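Local coordinates for protein N-acetyltransferase (Staphylococcus aureus subsp. aureus, PDB 4LUA) that probably transfers an acetyl group from acetyl-coenzyme A to an amine acceptor, as other GNAT-family N-acetyltransferases do, at residues A[10-15]-A[43-48]; A[20-25]-A[67-72]; A[27-32]-A[94-99]; A[37-42]-A[88-93]. All coordinates share one frame; numbering follows the deposited sequence.

All four contacts lie in the first 99 residues of a GNAT-type fold. Contacts 2 and 4 are close neighbours, their centres about 5 Å apart. Strands 65-75 and 83-91 are adjacent in one sheet, and Thr-69 N probably bonds to Phe-90 O at 2.8 Å. In contact 1, helix 41-48 packs against the turn leading into helix 15-25. It meets contact 4 where Ile-47 CG2 touches Tyr-88 CE2 at 3.9 Å. Contact 3 holds the bound glycerol. Its centre is about 20 Å from that of contact 1, but it adjoins contact 4: Phe-29 N and Asn-89 O, 2.8 Å apart, are probably hydrogen-bonded.

Contact 1 (A[10-15]-A[43-48]); sequences LTNNDF and LIHDIL
Leu-48 packs its side chain against the turn formed by Leu-10 to Phe-15. Its CD1 lies 3.6 Å from Thr-11 O, and CB and CD2 also touch this carbonyl oxygen. CD2 then packs 3.8 Å from Leu-10 CB, while CD1 reaches Phe-15 CA. A first torsion with CG anti to the carbonyl carbon (chi1 -66°) puts Leu-48 CG 3.9 Å from Thr-11 O.

One turn back on helix 41-48, Ile-44 offers CG2 to the Phe-15 ring, 3.5 Å from CD2. The two side chains cross at about a right angle. The backbone N of His-45 lies in the plane of the same ring, at its edge. On the outer side, Asn-12 OD1 comes 3.5 Å from His-45 CD2. The amide and imidazole planes are 39° apart.

The turn is braced from within. Asp-14 OD2 takes Thr-11 N through its anti lone pair at 2.9 Å, with a nearly straight bond of 168°. Thr-11 OG1 accepts Asn-13 N in an ST turn, and Thr-11 O accepts Asp-14 N. Asn-12 ND2 bonds to Asn-49, just past the helix segment. Further in, Leu-10 and Ile-44 both touch Tyr-18 of helix 15-25.

No hydrogen bond joins the two segments. Cohesion between them rests on van der Waals packing, much of it of Leu-48 on the backbone of the turn.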
loop_
_atom_site.group_PDB
_atom_site.type_symbol
_atom_site.label_atom_id
_atom_site.label_comp_id
_atom_site.label_asym_id
_atom_site.label_seq_id
_atom_site.Cartn_x
_atom_site.Cartn_y
_atom_site.Cartn_z
ATOM N N LEU A 10 7.907 -10.657 0.976
ATOM C CA LEU A 10 8.125 -11.099 -0.401
ATOM C C LEU A 10 9.528 -10.725 -0.789
ATOM O O LEU A 10 10.076 -9.720 -0.319
ATOM C CB LEU A 10 7.134 -10.420 -1.356
ATOM C CG LEU A 10 5.660 -10.616 -0.975
ATOM C CD1 LEU A 10 4.802 -10.055 -2.143
ATOM C CD2 LEU A 10 5.398 -12.151 -0.745
ATOM N N THR A 11 10.127 -11.544 -1.628
ATOM C CA THR A 11 11.456 -11.270 -2.186
ATOM C C THR A 11 11.425 -11.416 -3.716
ATOM O O THR A 11 10.352 -11.574 -4.309
ATOM C CB THR A 11 12.514 -12.217 -1.605
ATOM O OG1 THR A 11 12.379 -13.518 -2.208
ATOM C CG2 THR A 11 12.372 -12.320 -0.078
ATOM N N ASN A 12 12.604 -11.382 -4.346
ATOM C CA ASN A 12 12.710 -11.533 -5.798
ATOM C C ASN A 12 12.089 -12.815 -6.313
ATOM O O ASN A 12 11.568 -12.897 -7.467
ATOM C CB ASN A 12 14.180 -11.608 -6.181
ATOM C CG ASN A 12 14.915 -10.320 -5.912
ATOM O OD1 ASN A 12 14.760 -9.346 -6.661
ATOM N ND2 ASN A 12 15.731 -10.304 -4.853
ATOM N N ASN A 13 12.154 -13.825 -5.455
ATOM C CA ASN A 13 11.601 -15.114 -5.817
ATOM C C ASN A 13 10.096 -15.126 -5.895
ATOM O O ASN A 13 9.511 -16.137 -6.316
ATOM C CB ASN A 13 12.088 -16.191 -4.873
ATOM C CG ASN A 13 13.452 -16.745 -5.281
ATOM O OD1 ASN A 13 14.284 -16.050 -5.921
ATOM N ND2 ASN A 13 13.692 -18.005 -4.922
ATOM N N ASP A 14 9.458 -14.029 -5.488
ATOM C CA ASP A 14 8.003 -13.928 -5.590
ATOM C C ASP A 14 7.557 -13.095 -6.759
ATOM O O ASP A 14 6.322 -12.841 -6.955
ATOM C CB ASP A 14 7.434 -13.373 -4.275
ATOM C CG ASP A 14 7.783 -14.279 -3.109
ATOM O OD1 ASP A 14 7.467 -15.509 -3.215
ATOM O OD2 ASP A 14 8.488 -13.824 -2.171
ATOM N N PHE A 15 8.543 -12.698 -7.571
ATOM C CA PHE A 15 8.245 -11.870 -8.735
ATOM C C PHE A 15 7.012 -12.354 -9.557
ATOM O O PHE A 15 6.045 -11.597 -9.771
ATOM C CB PHE A 15 9.483 -11.814 -9.647
ATOM C CG PHE A 15 9.290 -10.956 -10.837
ATOM C CD1 PHE A 15 8.672 -11.461 -11.986
ATOM C CD2 PHE A 15 9.750 -9.658 -10.841
ATOM C CE1 PHE A 15 8.509 -10.661 -13.135
ATOM C CE2 PHE A 15 9.587 -8.839 -11.960
ATOM C CZ PHE A 15 8.960 -9.335 -13.109
ATOM N N LEU A 43 10.073 -1.984 -12.148
ATOM C CA LEU A 43 9.554 -1.536 -10.855
ATOM C C LEU A 43 9.377 -2.693 -9.869
ATOM O O LEU A 43 9.819 -2.606 -8.698
ATOM C CB LEU A 43 8.226 -0.804 -11.048
ATOM C CG LEU A 43 7.637 -0.190 -9.767
ATOM C CD1 LEU A 43 8.605 0.726 -8.983
ATOM C CD2 LEU A 43 6.334 0.529 -10.067
ATOM N N ILE A 44 8.710 -3.752 -10.328
ATOM C CA ILE A 44 8.477 -4.924 -9.502
ATOM C C ILE A 44 9.828 -5.453 -8.999
ATOM O O ILE A 44 10.025 -5.667 -7.795
ATOM C CB ILE A 44 7.647 -6.007 -10.264
ATOM C CG1 ILE A 44 6.242 -5.473 -10.626
ATOM C CG2 ILE A 44 7.547 -7.338 -9.458
ATOM C CD1 ILE A 44 5.318 -6.548 -11.265
ATOM N N HIS A 45 10.788 -5.640 -9.928
ATOM C CA HIS A 45 12.098 -6.086 -9.480
ATOM C C HIS A 45 12.728 -5.175 -8.421
ATOM O O HIS A 45 13.270 -5.652 -7.408
ATOM C CB HIS A 45 13.086 -6.234 -10.663
ATOM C CG HIS A 45 14.454 -6.693 -10.247
ATOM N ND1 HIS A 45 15.553 -5.852 -10.227
ATOM C CD2 HIS A 45 14.901 -7.903 -9.824
ATOM C CE1 HIS A 45 16.611 -6.527 -9.809
ATOM N NE2 HIS A 45 16.245 -7.775 -9.560
ATOM N N ASP A 46 12.648 -3.869 -8.661
ATOM C CA ASP A 46 13.260 -2.889 -7.788
ATOM C C ASP A 46 12.655 -2.937 -6.375
ATOM O O ASP A 46 13.386 -2.839 -5.387
ATOM C CB ASP A 46 13.110 -1.478 -8.366
ATOM C CG ASP A 46 13.980 -1.250 -9.624
ATOM O OD1 ASP A 46 14.919 -2.051 -9.890
ATOM O OD2 ASP A 46 13.729 -0.246 -10.336
ATOM N N ILE A 47 11.342 -3.117 -6.269
ATOM C CA ILE A 47 10.775 -3.150 -4.907
ATOM C C ILE A 47 11.036 -4.484 -4.210
ATOM O O ILE A 47 11.215 -4.528 -2.970
ATOM C CB ILE A 47 9.282 -2.740 -4.838
ATOM C CG1 ILE A 47 8.382 -3.744 -5.560
ATOM C CG2 ILE A 47 9.094 -1.300 -5.354
ATOM C CD1 ILE A 47 6.952 -3.614 -5.100
ATOM N N LEU A 48 11.077 -5.569 -4.989
ATOM C CA LEU A 48 11.321 -6.864 -4.346
ATOM C C LEU A 48 12.823 -7.113 -3.971
ATOM O O LEU A 48 13.112 -7.927 -3.092
ATOM C CB LEU A 48 10.815 -7.996 -5.260
ATOM C CG LEU A 48 9.288 -8.034 -5.484
ATOM C CD1 LEU A 48 8.956 -9.111 -6.519
ATOM C CD2 LEU A 48 8.608 -8.316 -4.163
#

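Contact 2 (A[20-25]-A[67-72]); sequences RLVSTV and IATAAL
Leu-21 and Thr-69 carry the apolar part of this contact. Leu-21 CD2 packs 3.7 Å from the methyl CG2 of Thr-69 and also comes 4.0 Å from its CB. Val-22 adds a looser touch, CG1 to the same methyl at 4.1 Å. Both helix residues thus converge on one methyl group.

A second kind of contact is between side chain and main chain. Leu-21 CD1 rests 3.9 Å from the carbonyl carbon of Ile-67, and CD2 lies at the same distance from Ala-68 C. One leucine therefore spans two successive peptide groups of the strand with its two methyls.

Hydrogen bonds do not cross between the segments. In Thr-69, OG1 stands anti to the backbone N (chi1 -173°) and bonds to Phe-58 O on the adjoining strand 55-62. The same torsion sets CG2 between the backbone N and the carbonyl carbon, where it meets the helix. Within the helix, Thr-24 OG1 donates to Arg-20 O at 2.8 Å. Thr-24 N reaches the same oxygen from the opposite face of its plane.

Helix 20-25 runs across strand 67-72 at 102°, with the axes 9.0 Å apart at closest approach. Ala-68 and Ala-70, by contrast, touch helix 96-112. Strand 65-75 is thus packed between helices, the layered alpha/beta build of the GNAT fold. Here its first helix lies over the third strand of the antiparallel N-terminal half.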
loop_
_atom_site.group_PDB
_atom_site.type_symbol
_atom_site.label_atom_id
_atom_site.label_comp_id
_atom_site.label_asym_id
_atom_site.label_seq_id
_atom_site.Cartn_x
_atom_site.Cartn_y
_atom_site.Cartn_z
ATOM N N ARG A 20 1.513 -11.461 -11.121
ATOM C CA ARG A 20 0.201 -11.970 -11.494
ATOM C C ARG A 20 -0.860 -11.253 -10.666
ATOM O O ARG A 20 -1.939 -10.907 -11.190
ATOM C CB ARG A 20 0.134 -13.467 -11.244
ATOM C CG ARG A 20 -1.201 -14.140 -11.540
ATOM C CD ARG A 20 -1.085 -15.638 -11.209
ATOM N NE ARG A 20 0.172 -16.209 -11.727
ATOM C CZ ARG A 20 1.115 -16.803 -10.981
ATOM N NH1 ARG A 20 0.951 -16.933 -9.661
ATOM N NH2 ARG A 20 2.229 -17.273 -11.555
ATOM N N LEU A 21 -0.559 -11.016 -9.393
ATOM C CA LEU A 21 -1.609 -10.390 -8.572
ATOM C C LEU A 21 -1.880 -8.964 -9.035
ATOM O O LEU A 21 -3.059 -8.518 -9.218
ATOM C CB LEU A 21 -1.161 -10.321 -7.108
ATOM C CG LEU A 21 -2.047 -9.478 -6.177
ATOM C CD1 LEU A 21 -3.338 -10.261 -5.884
ATOM C CD2 LEU A 21 -1.243 -9.166 -4.880
ATOM N N VAL A 22 -0.800 -8.191 -9.162
ATOM C CA VAL A 22 -1.008 -6.770 -9.434
ATOM C C VAL A 22 -1.594 -6.526 -10.816
ATOM O O VAL A 22 -2.401 -5.582 -10.978
ATOM C CB VAL A 22 0.221 -5.862 -9.161
ATOM C CG1 VAL A 22 0.726 -6.040 -7.659
ATOM C CG2 VAL A 22 1.332 -6.146 -10.170
ATOM N N SER A 23 -1.247 -7.357 -11.793
ATOM C CA SER A 23 -1.855 -7.191 -13.100
ATOM C C SER A 23 -3.312 -7.653 -13.078
ATOM O O SER A 23 -4.126 -7.118 -13.824
ATOM C CB SER A 23 -1.051 -7.893 -14.193
ATOM O OG SER A 23 -0.929 -9.274 -13.928
ATOM N N THR A 24 -3.663 -8.599 -12.200
ATOM C CA THR A 24 -5.039 -9.111 -12.208
ATOM C C THR A 24 -5.981 -8.183 -11.418
ATOM O O THR A 24 -7.088 -7.832 -11.838
ATOM C CB THR A 24 -5.102 -10.535 -11.654
ATOM O OG1 THR A 24 -4.360 -11.404 -12.529
ATOM C CG2 THR A 24 -6.541 -11.003 -11.615
ATOM N N VAL A 25 -5.499 -7.741 -10.274
ATOM C CA VAL A 25 -6.256 -6.789 -9.465
ATOM C C VAL A 25 -6.404 -5.402 -10.176
ATOM O O VAL A 25 -7.508 -4.810 -10.222
ATOM C CB VAL A 25 -5.595 -6.696 -8.118
ATOM C CG1 VAL A 25 -6.231 -5.571 -7.278
ATOM C CG2 VAL A 25 -5.766 -8.047 -7.467
ATOM N N ILE A 67 -3.102 -13.048 -2.258
ATOM C CA ILE A 67 -4.366 -12.321 -2.439
ATOM C C ILE A 67 -4.310 -10.832 -2.188
ATOM O O ILE A 67 -5.251 -10.115 -2.519
ATOM C CB ILE A 67 -5.516 -12.959 -1.609
ATOM C CG1 ILE A 67 -5.275 -12.820 -0.105
ATOM C CG2 ILE A 67 -5.653 -14.444 -2.047
ATOM C CD1 ILE A 67 -6.548 -13.226 0.688
ATOM N N ALA A 68 -3.215 -10.355 -1.603
ATOM C CA ALA A 68 -3.097 -8.923 -1.328
ATOM C C ALA A 68 -1.649 -8.579 -1.080
ATOM O O ALA A 68 -0.844 -9.449 -0.682
ATOM C CB ALA A 68 -3.943 -8.491 -0.076
ATOM N N THR A 69 -1.313 -7.306 -1.314
ATOM C CA THR A 69 0.055 -6.860 -1.034
ATOM C C THR A 69 0.059 -5.387 -0.659
ATOM O O THR A 69 -0.860 -4.647 -1.049
ATOM C CB THR A 69 0.971 -7.059 -2.285
ATOM O OG1 THR A 69 2.344 -6.772 -1.943
ATOM C CG2 THR A 69 0.556 -6.252 -3.556
ATOM N N ALA A 70 1.098 -4.991 0.108
ATOM C CA ALA A 70 1.422 -3.556 0.233
ATOM C C ALA A 70 2.908 -3.482 0.529
ATOM O O ALA A 70 3.484 -4.459 1.007
ATOM C CB ALA A 70 0.556 -2.895 1.351
ATOM N N ALA A 71 3.503 -2.321 0.229
ATOM C CA ALA A 71 4.933 -2.087 0.435
ATOM C C ALA A 71 5.112 -0.870 1.389
ATOM O O ALA A 71 4.295 0.062 1.447
ATOM C CB ALA A 71 5.563 -1.833 -0.909
ATOM N N LEU A 72 6.186 -0.940 2.166
ATOM C CA LEU A 72 6.536 0.133 3.049
ATOM C C LEU A 72 7.869 0.624 2.487
ATOM O O LEU A 72 8.894 -0.080 2.538
ATOM C CB LEU A 72 6.658 -0.455 4.469
ATOM C CG LEU A 72 7.005 0.499 5.576
ATOM C CD1 LEU A 72 5.996 1.665 5.610
ATOM C CD2 LEU A 72 7.062 -0.253 6.934
#

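Contact 3 (A[27-32]-A[94-99]). With GOL (glycerol), chain B.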
loop_
_atom_site.group_PDB
_atom_site.type_symbol
_atom_site.label_atom_id
_atom_site.label_comp_id
_atom_site.label_asym_id
_atom_site.label_seq_id
_atom_site.Cartn_x
_atom_site.Cartn_y
_atom_site.Cartn_z
ATOM N N GLU A 27 -6.476 -2.363 -9.949
ATOM C CA GLU A 27 -6.822 -1.172 -9.171
ATOM C C GLU A 27 -6.047 -1.162 -7.840
ATOM O O GLU A 27 -6.141 -2.093 -7.004
ATOM C CB GLU A 27 -8.323 -1.187 -8.870
ATOM C CG GLU A 27 -8.828 -0.019 -8.060
ATOM C CD GLU A 27 -10.335 -0.083 -7.750
ATOM O OE1 GLU A 27 -11.067 -0.827 -8.448
ATOM O OE2 GLU A 27 -10.737 0.625 -6.805
ATOM N N GLU A 28 -5.297 -0.092 -7.622
ATOM C CA GLU A 28 -4.607 0.102 -6.333
ATOM C C GLU A 28 -5.604 0.680 -5.326
ATOM O O GLU A 28 -6.405 1.544 -5.677
ATOM C CB GLU A 28 -3.442 1.082 -6.548
ATOM C CG GLU A 28 -2.263 0.953 -5.583
ATOM C CD GLU A 28 -2.396 1.801 -4.336
ATOM O OE1 GLU A 28 -3.349 2.551 -4.205
ATOM O OE2 GLU A 28 -1.483 1.680 -3.468
ATOM N N PHE A 29 -5.562 0.167 -4.081
ATOM C CA PHE A 29 -6.639 0.473 -3.109
ATOM C C PHE A 29 -6.852 1.968 -2.816
ATOM O O PHE A 29 -7.994 2.350 -2.510
ATOM C CB PHE A 29 -6.235 -0.261 -1.801
ATOM C CG PHE A 29 -7.271 -0.150 -0.698
ATOM C CD1 PHE A 29 -8.316 -1.049 -0.654
ATOM C CD2 PHE A 29 -7.138 0.828 0.275
ATOM C CE1 PHE A 29 -9.282 -0.968 0.422
ATOM C CE2 PHE A 29 -8.102 0.919 1.306
ATOM C CZ PHE A 29 -9.130 0.023 1.357
ATOM N N THR A 30 -5.798 2.771 -2.899
ATOM C CA THR A 30 -5.932 4.214 -2.627
ATOM C C THR A 30 -6.029 5.043 -3.859
ATOM O O THR A 30 -6.107 6.274 -3.738
ATOM C CB THR A 30 -4.699 4.746 -1.828
ATOM O OG1 THR A 30 -3.475 4.611 -2.576
ATOM C CG2 THR A 30 -4.557 3.927 -0.529
ATOM N N GLN A 31 -6.045 4.436 -5.057
ATOM C CA GLN A 31 -6.105 5.223 -6.287
ATOM C C GLN A 31 -7.484 5.114 -6.924
ATOM O O GLN A 31 -8.488 4.978 -6.208
ATOM C CB GLN A 31 -4.983 4.823 -7.241
ATOM C CG GLN A 31 -3.653 5.041 -6.546
ATOM C CD GLN A 31 -2.428 4.629 -7.352
ATOM O OE1 GLN A 31 -2.486 4.034 -8.458
ATOM N NE2 GLN A 31 -1.262 4.932 -6.752
ATOM N N ASP A 32 -7.594 5.240 -8.243
ATOM C CA ASP A 32 -8.920 5.310 -8.834
ATOM C C ASP A 32 -9.346 3.968 -9.444
ATOM O O ASP A 32 -8.523 3.142 -9.835
ATOM C CB ASP A 32 -8.883 6.410 -9.920
ATOM C CG ASP A 32 -10.199 6.573 -10.654
ATOM O OD1 ASP A 32 -11.122 7.185 -10.042
ATOM O OD2 ASP A 32 -10.328 6.157 -11.859
ATOM N N ASN A 94 -10.780 -5.609 -3.355
ATOM C CA ASN A 94 -10.695 -4.503 -2.370
ATOM C C ASN A 94 -11.228 -4.885 -1.006
ATOM O O ASN A 94 -11.897 -4.080 -0.288
ATOM C CB ASN A 94 -11.439 -3.245 -2.834
ATOM C CG ASN A 94 -10.559 -2.304 -3.658
ATOM O OD1 ASN A 94 -9.329 -2.382 -3.619
ATOM N ND2 ASN A 94 -11.193 -1.342 -4.323
ATOM N N ASP A 95 -10.986 -6.140 -0.623
ATOM C CA ASP A 95 -11.530 -6.654 0.599
ATOM C C ASP A 95 -10.947 -5.943 1.811
ATOM O O ASP A 95 -9.726 -6.011 2.099
ATOM C CB ASP A 95 -11.237 -8.168 0.663
ATOM C CG ASP A 95 -11.918 -8.855 1.840
ATOM O OD1 ASP A 95 -11.742 -8.450 3.003
ATOM O OD2 ASP A 95 -12.633 -9.870 1.641
ATOM N N LYS A 96 -11.833 -5.250 2.526
ATOM C CA LYS A 96 -11.343 -4.439 3.644
ATOM C C LYS A 96 -11.025 -5.226 4.887
ATOM O O LYS A 96 -10.276 -4.728 5.725
ATOM C CB LYS A 96 -12.364 -3.363 3.966
ATOM C CG LYS A 96 -12.390 -2.303 2.902
ATOM C CD LYS A 96 -13.496 -1.302 3.238
ATOM C CE LYS A 96 -14.262 -1.024 2.010
ATOM N NZ LYS A 96 -15.145 0.149 2.178
ATOM N N SER A 97 -11.620 -6.409 5.055
ATOM C CA SER A 97 -11.233 -7.259 6.182
ATOM C C SER A 97 -9.773 -7.688 6.022
ATOM O O SER A 97 -8.920 -7.562 6.952
ATOM C CB SER A 97 -12.122 -8.493 6.252
ATOM O OG SER A 97 -11.945 -9.085 7.526
ATOM N N ILE A 98 -9.467 -8.158 4.815
ATOM C CA ILE A 98 -8.100 -8.554 4.491
ATOM C C ILE A 98 -7.154 -7.342 4.588
ATOM O O ILE A 98 -6.069 -7.401 5.206
ATOM C CB ILE A 98 -7.989 -9.120 3.020
ATOM C CG1 ILE A 98 -8.865 -10.350 2.826
ATOM C CG2 ILE A 98 -6.512 -9.456 2.641
ATOM C CD1 ILE A 98 -8.478 -11.397 3.671
ATOM N N ASN A 99 -7.543 -6.217 3.975
ATOM C CA ASN A 99 -6.627 -5.097 3.985
ATOM C C ASN A 99 -6.453 -4.531 5.384
ATOM O O ASN A 99 -5.372 -4.015 5.694
ATOM C CB ASN A 99 -7.057 -3.973 2.985
ATOM C CG ASN A 99 -5.857 -3.223 2.416
ATOM O OD1 ASN A 99 -4.788 -3.834 2.234
ATOM N ND2 ASN A 99 -6.029 -1.924 2.140
HETATM C C1 GOL B . -12.894 1.026 -0.350
HETATM O O1 GOL B . -14.344 1.052 -0.212
HETATM C C2 GOL B . -12.472 1.493 -1.755
HETATM O O2 GOL B . -12.990 2.808 -2.011
HETATM C C3 GOL B . -10.917 1.411 -1.912
HETATM O O3 GOL B . -10.593 1.736 -3.256
HETATM O O HOH W 1 -6.672 -2.906 -4.414
#
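Phe-29 O, on the residue whose ring meets Asn-94, is held by glycerol O3 at 2.8 Å and weakly by Asn-126 ND2. Asn-126 OD1 also bonds the glycerol. The other end of the glycerol, O1, accepts Lys-96 NZ at 2.7 Å.

The Phe-29 ring is sandwiched. Glycerol C3 sits over one face, offset toward the rim. Asn-99 ND2 lies over the centre of the opposite face, 3.4 Å above the plane, and also bonds to Asn-89 OD1. Asn-94 OD1 comes to the edge, 3.4 Å from CD1, with amide and ring planes 85° apart. Phe-132 adds an edge-to-face contact.

Asn-94 ND2 donates to Glu-27 OE2 at 3.2 Å. The bond is bent (141°) and comes from above the carboxylate plane. A water donates to both Asn-94 OD1 and Glu-27 O, a second link between the segments. Asp-95 OD1 caps helix 96-112 by accepting Ile-98 N at 2.9 Å.

In GNAT enzymes the cofactor pyrophosphate commonly binds near the start of this helix. Glycerol, probably from the crystallisation liquor, occupies a spot near that end. Whether cofactor or substrate binds there is not settled, though Lys-96 would make it more attractive to negative groups.

Contact 4 (A[37-42]-A[88-93]); sequences QTMTDT and YNFVTN
Met-39 sets its sulfur beside two aromatic rings, those of Tyr-88 and Phe-90, in a double Met-aromatic contact. SD is 4.6 Å from the centroid of the Tyr-88 ring. From SD to the centroid of the Phe-90 ring the distance is 4.9 Å. Both approaches are oblique. The bend at chi2 (-73°) turns SD toward the rings. CG meets Phe-90 CZ at 3.8 Å, and CE lies 3.9 Å from Tyr-88 CD1.

Tyr-88 has an irregular backbone for a strand residue, with phi and psi both near +50°. This is strand 83-91, the fourth of the GNAT fold, where relatives often have a bulge that helps part it from the fifth strand. Here Asn-89 N bonds to Glu-28 OE2, while Tyr-88 N turns to water 2 at 2.9 Å.

The same water donates to Gln-37 OE1 at 2.6 Å, bridging the segments where no direct hydrogen bond forms. Gln-37 OE1 also lies 3.8 Å from Tyr-88 CE1, with amide and ring planes 53° apart. The backbone O of Gln-37 comes to the edge of the Phe-90 ring. Behind Met-39, Tyr-18 and Val-22 of helix 15-25 touch its side chain, and Val-22 also meets Phe-90.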
loop_
_atom_site.group_PDB
_atom_site.type_symbol
_atom_site.label_atom_id
_atom_site.label_comp_id
_atom_site.label_asym_id
_atom_site.label_seq_id
_atom_site.Cartn_x
_atom_site.Cartn_y
_atom_site.Cartn_z
ATOM N N GLN A 37 -1.818 3.122 -11.120
ATOM C CA GLN A 37 -0.517 3.101 -11.761
ATOM C C GLN A 37 -0.174 1.656 -12.101
ATOM O O GLN A 37 -0.489 0.706 -11.341
ATOM C CB GLN A 37 0.565 3.764 -10.893
ATOM C CG GLN A 37 0.979 2.960 -9.664
ATOM C CD GLN A 37 1.334 3.861 -8.463
ATOM O OE1 GLN A 37 1.156 3.465 -7.299
ATOM N NE2 GLN A 37 1.835 5.074 -8.747
ATOM N N THR A 38 0.454 1.507 -13.257
ATOM C CA THR A 38 0.878 0.213 -13.740
ATOM C C THR A 38 2.234 -0.191 -13.166
ATOM O O THR A 38 3.095 0.650 -12.896
ATOM C CB THR A 38 0.890 0.238 -15.263
ATOM O OG1 THR A 38 -0.435 -0.064 -15.694
ATOM C CG2 THR A 38 1.864 -0.773 -15.852
ATOM N N MET A 39 2.379 -1.489 -12.934
ATOM C CA MET A 39 3.536 -2.033 -12.258
ATOM C C MET A 39 4.423 -2.673 -13.333
ATOM O O MET A 39 4.141 -3.766 -13.835
ATOM C CB MET A 39 3.074 -3.050 -11.210
ATOM C CG MET A 39 2.001 -2.498 -10.261
ATOM S SD MET A 39 2.791 -1.346 -9.155
ATOM C CE MET A 39 3.753 -2.529 -8.310
ATOM N N THR A 40 5.492 -1.976 -13.702
ATOM C CA THR A 40 6.365 -2.454 -14.757
ATOM C C THR A 40 7.289 -3.531 -14.197
ATOM O O THR A 40 7.468 -3.601 -12.982
ATOM C CB THR A 40 7.218 -1.318 -15.290
ATOM O OG1 THR A 40 8.274 -1.036 -14.358
ATOM C CG2 THR A 40 6.364 -0.094 -15.483
ATOM N N ASP A 41 7.874 -4.363 -15.068
ATOM C CA ASP A 41 8.790 -5.414 -14.618
ATOM C C ASP A 41 9.964 -4.821 -13.840
ATOM O O ASP A 41 10.421 -5.386 -12.831
ATOM C CB ASP A 41 9.394 -6.196 -15.803
ATOM C CG ASP A 41 8.430 -7.187 -16.438
ATOM O OD1 ASP A 41 7.277 -7.340 -15.985
ATOM O OD2 ASP A 41 8.850 -7.838 -17.421
ATOM N N THR A 42 10.480 -3.693 -14.323
ATOM C CA THR A 42 11.621 -3.072 -13.659
ATOM C C THR A 42 11.231 -2.622 -12.253
ATOM O O THR A 42 11.961 -2.868 -11.286
ATOM C CB THR A 42 12.158 -1.891 -14.452
ATOM O OG1 THR A 42 12.645 -2.376 -15.707
ATOM C CG2 THR A 42 13.308 -1.234 -13.708
ATOM N N TYR A 88 1.759 0.805 -3.240
ATOM C CA TYR A 88 1.565 -0.452 -4.006
ATOM C C TYR A 88 0.659 -1.420 -3.253
ATOM O O TYR A 88 0.977 -2.609 -3.095
ATOM C CB TYR A 88 2.918 -1.110 -4.333
ATOM C CG TYR A 88 3.864 -0.111 -4.986
ATOM C CD1 TYR A 88 3.467 0.638 -6.083
ATOM C CD2 TYR A 88 5.130 0.093 -4.461
ATOM C CE1 TYR A 88 4.343 1.571 -6.664
ATOM C CE2 TYR A 88 5.994 1.021 -5.028
ATOM C CZ TYR A 88 5.574 1.755 -6.110
ATOM O OH TYR A 88 6.444 2.678 -6.690
ATOM N N ASN A 89 -0.499 -0.922 -2.845
ATOM C CA ASN A 89 -1.451 -1.736 -2.049
ATOM C C ASN A 89 -2.506 -2.248 -3.004
ATOM O O ASN A 89 -3.387 -1.491 -3.459
ATOM C CB ASN A 89 -2.028 -0.813 -0.976
ATOM C CG ASN A 89 -3.028 -1.498 0.008
ATOM O OD1 ASN A 89 -3.861 -0.803 0.592
ATOM N ND2 ASN A 89 -2.997 -2.837 0.140
ATOM N N PHE A 90 -2.389 -3.529 -3.383
ATOM C CA PHE A 90 -3.383 -4.161 -4.265
ATOM C C PHE A 90 -4.024 -5.288 -3.506
ATOM O O PHE A 90 -3.319 -6.157 -2.966
ATOM C CB PHE A 90 -2.662 -4.731 -5.523
ATOM C CG PHE A 90 -2.054 -3.662 -6.388
ATOM C CD1 PHE A 90 -2.755 -3.091 -7.432
ATOM C CD2 PHE A 90 -0.747 -3.251 -6.142
ATOM C CE1 PHE A 90 -2.186 -2.074 -8.243
ATOM C CE2 PHE A 90 -0.165 -2.247 -6.942
ATOM C CZ PHE A 90 -0.870 -1.669 -7.988
ATOM N N VAL A 91 -5.361 -5.282 -3.443
ATOM C CA VAL A 91 -6.071 -6.250 -2.600
ATOM C C VAL A 91 -7.163 -6.894 -3.449
ATOM O O VAL A 91 -7.970 -6.169 -4.033
ATOM C CB VAL A 91 -6.794 -5.519 -1.466
ATOM C CG1 VAL A 91 -7.430 -6.546 -0.526
ATOM C CG2 VAL A 91 -5.876 -4.554 -0.773
ATOM N N THR A 92 -7.192 -8.232 -3.548
ATOM C CA THR A 92 -8.251 -8.909 -4.298
ATOM C C THR A 92 -9.613 -8.443 -3.778
ATOM O O THR A 92 -9.839 -8.420 -2.582
ATOM C CB THR A 92 -8.089 -10.428 -4.203
ATOM O OG1 THR A 92 -6.833 -10.771 -4.808
ATOM C CG2 THR A 92 -9.225 -11.111 -5.018
ATOM N N ASN A 93 -10.489 -8.056 -4.719
ATOM C CA ASN A 93 -11.856 -7.582 -4.404
ATOM C C ASN A 93 -11.891 -6.340 -3.497
ATOM O O ASN A 93 -12.953 -6.044 -2.925
ATOM C CB ASN A 93 -12.678 -8.680 -3.698
ATOM C CG ASN A 93 -12.812 -9.974 -4.513
ATOM O OD1 ASN A 93 -12.912 -9.933 -5.730
ATOM N ND2 ASN A 93 -12.828 -11.132 -3.822
HETATM O O HOH W 2 1.225 3.256 -4.661
#